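Local structure of ADP/ATP-dependent NAD(P)H-hydrate dehydratase (Bacillus subtilis, 3RPZ) at residues I63-E67 with N68-L72; K176-A179 with A180-Q183; T222-I225 with L226-C230. The protein catalyses the ADP- or ATP-dependent dehydration of hydrated NADH and NADPH, restoring the normal reduced cofactors. One frame throughout, in Å; residues are numbered along the deposited sequence.

How the contacts relate
All three contacts are local, each within one unbroken run of chain, so they follow in series and none nests in or crosses another. Contact 1 comes first, at the turn where strand 60-65 gives way to the short helix 70-73, near one end of the central sheet. Contact 2 covers the last turns of helix 171-182 and its C-terminal cap, just before strand 185-188; it lies on the opposite side of the chain's centre from contact 1, about 34 Å away between centres. Contact 3 follows in helix 217-231, buried against strands 101-104 and 128-130 in mid-sheet. It comes within about 8 Å of contact 1 and 13 Å of contact 2, nearest atoms, without touching either.

Contact 1. Residues I63-E67 with N68-L72; sequences IGTSE and NVIPL
S66 and V69 are joined by the main hydrogen bond of the turn, from V69 N to S66 O at 2.9 Å. The amide reaches the oxygen from well above the carbonyl plane, 54° out of it. A second, weak bond comes from I70 N, 3.3 Å from S66 O, so one carbonyl gathers two successive amides as the chain turns out of the strand. P71 has no N-H to offer; its CD instead sits 3.1 Å from E67 O. The side-chain packing runs through T65. Its CG2 makes an apolar contact with I70 CG1 at 3.7 Å, the two side chains sliding past each other in opposite directions, while V69 crosses T65 at about a right angle and brings CB to 3.4 Å from T65 OG1. That hydroxyl, placed opposite the backbone N by a chi1 of -167°, is bonded to A37 O and weakly to G38 O, which fixes the rotation of the side chain and leaves CG2 turned to I70. The polar links lead outward: E67 OE2 forms a salt bridge with R84, and E67 N donates to D85 OD1. P71 packs on L72 of one neighbouring subunit and L72 on P71 of another. The side chain of V69 is about 9 Å from the bound hydrated NADPH. The arrangement is the strand-to-helix turn of a beta-alpha-beta unit made of strand 60-65, helix 70-73 and strand 81-84.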
# COMPACT_ATOMS: atom_id res chain seq x y z
N ILE A 63 17.10 -3.57 9.28
CA ILE A 63 17.53 -3.16 7.94
C ILE A 63 18.49 -1.99 8.12
O ILE A 63 18.11 -0.96 8.69
CB ILE A 63 16.36 -2.80 7.07
CG1 ILE A 63 15.41 -4.01 6.90
CG2 ILE A 63 16.89 -2.35 5.69
CD1 ILE A 63 14.16 -3.72 6.05
N GLY A 64 19.73 -2.18 7.68
CA GLY A 64 20.73 -1.12 7.67
C GLY A 64 20.76 -0.51 6.28
O GLY A 64 21.34 -1.04 5.33
N THR A 65 20.11 0.62 6.13
CA THR A 65 19.99 1.30 4.84
C THR A 65 20.07 2.78 5.08
O THR A 65 20.00 3.26 6.20
CB THR A 65 18.74 0.88 4.12
OG1 THR A 65 18.81 1.34 2.72
CG2 THR A 65 17.46 1.47 4.76
N SER A 66 20.17 3.49 3.93
CA SER A 66 20.29 4.91 3.91
C SER A 66 19.06 5.58 4.52
O SER A 66 17.93 5.03 4.37
CB SER A 66 20.48 5.34 2.44
OG SER A 66 21.63 4.70 1.86
N GLU A 67 19.17 6.74 5.15
CA GLU A 67 18.06 7.47 5.70
C GLU A 67 16.95 7.69 4.73
O GLU A 67 15.77 7.70 5.12
CB GLU A 67 18.41 8.89 6.26
CG GLU A 67 19.06 8.88 7.51
CD GLU A 67 19.04 10.26 8.08
OE1 GLU A 67 19.75 11.10 7.48
OE2 GLU A 67 18.26 10.52 9.03
N ASN A 68 17.25 7.94 3.47
CA ASN A 68 16.21 8.22 2.50
C ASN A 68 15.43 7.01 2.10
O ASN A 68 14.35 7.13 1.54
CB ASN A 68 16.76 8.92 1.26
CG ASN A 68 17.45 10.23 1.59
OD1 ASN A 68 18.49 10.54 1.03
ND2 ASN A 68 16.91 10.97 2.55
N VAL A 69 15.96 5.79 2.33
CA VAL A 69 15.34 4.53 1.95
C VAL A 69 14.37 4.05 3.02
O VAL A 69 13.32 3.53 2.72
CB VAL A 69 16.38 3.47 1.59
CG1 VAL A 69 15.74 2.16 1.24
CG2 VAL A 69 17.30 4.01 0.46
N ILE A 70 14.70 4.26 4.29
CA ILE A 70 13.89 3.82 5.41
C ILE A 70 12.40 4.12 5.21
O ILE A 70 11.58 3.21 5.33
CB ILE A 70 14.44 4.39 6.73
CG1 ILE A 70 15.81 3.83 7.06
CG2 ILE A 70 13.46 4.11 7.89
CD1 ILE A 70 16.47 4.47 8.28
N PRO A 71 12.01 5.39 4.95
CA PRO A 71 10.59 5.69 4.87
C PRO A 71 9.83 4.97 3.77
O PRO A 71 8.60 4.87 3.82
CB PRO A 71 10.56 7.17 4.66
CG PRO A 71 11.88 7.52 4.08
CD PRO A 71 12.84 6.61 4.74
N LEU A 72 10.55 4.47 2.76
CA LEU A 72 9.94 3.79 1.64
C LEU A 72 9.63 2.35 1.93
O LEU A 72 8.82 1.69 1.24
CB LEU A 72 10.85 3.89 0.41
CG LEU A 72 11.38 5.28 0.19
CD1 LEU A 72 12.27 5.31 -1.09
CD2 LEU A 72 10.27 6.36 0.18

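Contact 2. Residues K176-A179 with A180-Q183; sequences KEWA and AQLQ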
# COMPACT_ATOMS: atom_id res chain seq x y z
N LYS A 176 31.13 -25.35 -8.93
CA LYS A 176 31.80 -26.25 -7.99
C LYS A 176 33.26 -25.88 -7.86
O LYS A 176 33.79 -25.83 -6.73
CB LYS A 176 31.66 -27.70 -8.44
CG LYS A 176 30.33 -28.27 -8.28
CD LYS A 176 30.25 -29.74 -8.71
CE LYS A 176 30.83 -30.64 -7.65
NZ LYS A 176 32.29 -30.72 -7.74
N GLU A 177 33.91 -25.60 -8.97
CA GLU A 177 35.35 -25.29 -8.92
C GLU A 177 35.60 -24.03 -8.06
O GLU A 177 36.55 -23.98 -7.22
CB GLU A 177 35.84 -25.06 -10.35
CG GLU A 177 37.19 -24.43 -10.54
CD GLU A 177 37.54 -24.46 -12.01
OE1 GLU A 177 37.89 -25.56 -12.51
OE2 GLU A 177 37.35 -23.42 -12.69
N TRP A 178 34.77 -23.00 -8.26
CA TRP A 178 34.97 -21.76 -7.58
C TRP A 178 34.48 -21.79 -6.15
O TRP A 178 35.04 -21.13 -5.28
CB TRP A 178 34.40 -20.59 -8.39
CG TRP A 178 35.34 -20.22 -9.46
CD1 TRP A 178 35.39 -20.72 -10.72
CD2 TRP A 178 36.44 -19.30 -9.33
NE1 TRP A 178 36.45 -20.13 -11.41
CE2 TRP A 178 37.09 -19.27 -10.57
CE3 TRP A 178 36.87 -18.46 -8.30
CZ2 TRP A 178 38.20 -18.45 -10.81
CZ3 TRP A 178 38.01 -17.65 -8.54
CH2 TRP A 178 38.63 -17.64 -9.79
N ALA A 179 33.45 -22.57 -5.83
CA ALA A 179 33.07 -22.76 -4.44
C ALA A 179 34.20 -23.40 -3.66
O ALA A 179 34.48 -23.04 -2.53
CB ALA A 179 31.79 -23.63 -4.32
N ALA A 180 34.84 -24.38 -4.27
CA ALA A 180 36.01 -25.00 -3.67
C ALA A 180 37.20 -24.05 -3.51
O ALA A 180 37.78 -23.95 -2.43
CB ALA A 180 36.39 -26.27 -4.48
N GLN A 181 37.53 -23.30 -4.56
CA GLN A 181 38.64 -22.38 -4.52
C GLN A 181 38.47 -21.27 -3.51
O GLN A 181 39.40 -20.91 -2.82
CB GLN A 181 38.88 -21.79 -5.91
CG GLN A 181 40.08 -20.84 -6.02
CD GLN A 181 40.35 -20.37 -7.46
OE1 GLN A 181 40.13 -21.09 -8.45
NE2 GLN A 181 40.85 -19.14 -7.58
N LEU A 182 37.27 -20.71 -3.45
CA LEU A 182 36.98 -19.60 -2.55
C LEU A 182 36.60 -20.06 -1.14
O LEU A 182 36.66 -19.27 -0.19
CB LEU A 182 35.87 -18.72 -3.11
CG LEU A 182 36.07 -18.11 -4.48
CD1 LEU A 182 34.83 -17.36 -4.98
CD2 LEU A 182 37.23 -17.15 -4.43
N GLN A 183 36.21 -21.31 -1.01
CA GLN A 183 35.63 -21.87 0.21
C GLN A 183 34.39 -21.07 0.66
O GLN A 183 34.24 -20.74 1.83
CB GLN A 183 36.68 -22.08 1.30
CG GLN A 183 37.58 -23.27 0.98
CD GLN A 183 36.79 -24.58 1.01
OE1 GLN A 183 36.32 -24.96 2.10
NE2 GLN A 183 36.57 -25.21 -0.15
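The carboxamide of Q181 lies over one face of the W178 indole, an amide-on-ring contact made three residues apart on the same helix. The two side chains run alongside each other, pointing the same way, with their planes 32° apart. The amide is therefore tilted on the ring: Q181 NE2 comes to 3.3 Å from W178 CZ3, whereas OE1 stands 3.8 Å above the plane, offset toward the rim. Q181 reaches this place by extending fully, with CG opposite the backbone N (chi1 -178°). L182 meets the same indole at its edge, CG lying in the ring plane and 3.9 Å from W178 CE3. Helix 171-182 keeps its regular bonds here, from A180, Q181 and L182 N to the carbonyls four residues earlier. The helix then ends in a Schellman motif. Q183 takes a positive phi of 56°, its N makes a weak bond to A180 O, and the residue that follows donates to A179 O. The side chain of Q183, bent at chi2, curls back so that NE2 bonds A180 O at 2.9 Å, in the carbonyl plane and on a lone pair; NE2 also donates to P198 O. Replacing W178 by an alanine takes away the indole, which would probably open a gap beside L182 and leave the Q181 amide free to turn. The indole also meets F156 edge-to-face and packs on I186 of the next strand.

Contact 3. Residues T222-I225 with L226-C230; sequences TGMI and LGMLC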
# COMPACT_ATOMS: atom_id res chain seq x y z
N THR A 222 17.65 -13.13 -2.06
CA THR A 222 18.64 -12.89 -1.00
C THR A 222 17.96 -12.81 0.35
O THR A 222 18.40 -13.37 1.34
CB THR A 222 19.38 -11.61 -1.32
OG1 THR A 222 20.16 -11.86 -2.50
CG2 THR A 222 20.30 -11.17 -0.18
N GLY A 223 16.84 -12.10 0.38
CA GLY A 223 16.06 -12.03 1.63
C GLY A 223 15.51 -13.36 2.09
O GLY A 223 15.57 -13.71 3.28
N MET A 224 14.98 -14.14 1.16
CA MET A 224 14.48 -15.46 1.52
C MET A 224 15.59 -16.35 2.14
O MET A 224 15.38 -17.03 3.15
CB MET A 224 13.82 -16.14 0.34
CG MET A 224 12.55 -15.50 -0.07
SD MET A 224 11.79 -16.26 -1.54
CE MET A 224 11.56 -17.94 -1.01
N ILE A 225 16.78 -16.33 1.54
CA ILE A 225 17.90 -17.08 2.11
C ILE A 225 18.21 -16.58 3.54
O ILE A 225 18.39 -17.37 4.46
CB ILE A 225 19.14 -16.99 1.25
CG1 ILE A 225 18.88 -17.58 -0.14
CG2 ILE A 225 20.27 -17.82 1.84
CD1 ILE A 225 20.01 -17.31 -1.20
N LEU A 226 18.21 -15.26 3.72
CA LEU A 226 18.51 -14.67 5.01
C LEU A 226 17.54 -15.15 6.09
O LEU A 226 17.93 -15.56 7.15
CB LEU A 226 18.47 -13.15 4.90
CG LEU A 226 18.75 -12.37 6.20
CD1 LEU A 226 20.17 -12.66 6.71
CD2 LEU A 226 18.55 -10.85 5.98
N GLY A 227 16.26 -15.09 5.80
CA GLY A 227 15.28 -15.58 6.76
C GLY A 227 15.39 -17.08 7.00
O GLY A 227 15.33 -17.55 8.15
N MET A 228 15.57 -17.87 5.93
CA MET A 228 15.63 -19.31 6.12
C MET A 228 16.84 -19.74 6.94
O MET A 228 16.78 -20.69 7.72
CB MET A 228 15.46 -20.06 4.80
CG MET A 228 13.82 -20.13 4.41
SD MET A 228 13.76 -21.06 2.91
CE MET A 228 12.27 -20.26 2.33
N LEU A 229 17.92 -19.00 6.85
CA LEU A 229 19.11 -19.27 7.70
C LEU A 229 18.80 -19.14 9.18
O LEU A 229 19.51 -19.71 10.03
CB LEU A 229 20.26 -18.33 7.35
CG LEU A 229 20.99 -18.64 6.04
CD1 LEU A 229 21.81 -17.41 5.62
CD2 LEU A 229 21.87 -19.89 6.19
N CYS A 230 17.80 -18.32 9.49
CA CYS A 230 17.42 -18.11 10.88
C CYS A 230 16.55 -19.19 11.46
O CYS A 230 16.53 -19.39 12.69
CB CYS A 230 16.72 -16.74 11.03
SG CYS A 230 17.80 -15.35 10.69
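I225 and L229 form the close-packed side of this helical turn. L229 N donates to I225 O at 2.9 Å, and L229 CG rests 3.3 Å from that same oxygen, so the carbonyl is covered by both the amide and the side chain of one residue. The two side chains lie next to each other and point the same way, I225 CG2 meeting L229 CD1 at 4.1 Å; CG2 is the branch opposite the backbone N, while CG1 lies beside it (chi1 -60°). Both residues press on I129 of strand 128-130, as does L226, whose CB lies 3.4 Å from G223 O and whose side chain also packs on A101 and A103. G223 and G227 have no side chains and are linked through their backbones, G227 N donating to G223 O. M224 and M228 are as close near the backbone, M228 CB lying 3.5 Å from M224 O, but farther out this side is looser: two flexible thioether chains run alongside each other and join at their methyls, CE to CE at 4.1 Å, where the bend of M224 at chi3 (59°) carries its methyl toward M228. No side faces solvent: M224 packs on S56, I225 on A242, and M228 on A242 and L245. T222 OG1 bonds back to G218 O, a turn earlier in the helix, and across to D131 OD2, the side chain being about 6 Å from the magnesium ion and 7 Å from AMP. The chemistry implies a helix held by apolar packing between the sheet and helix 235-256, with a polar tie to D131 at T222, near the nucleotide and magnesium.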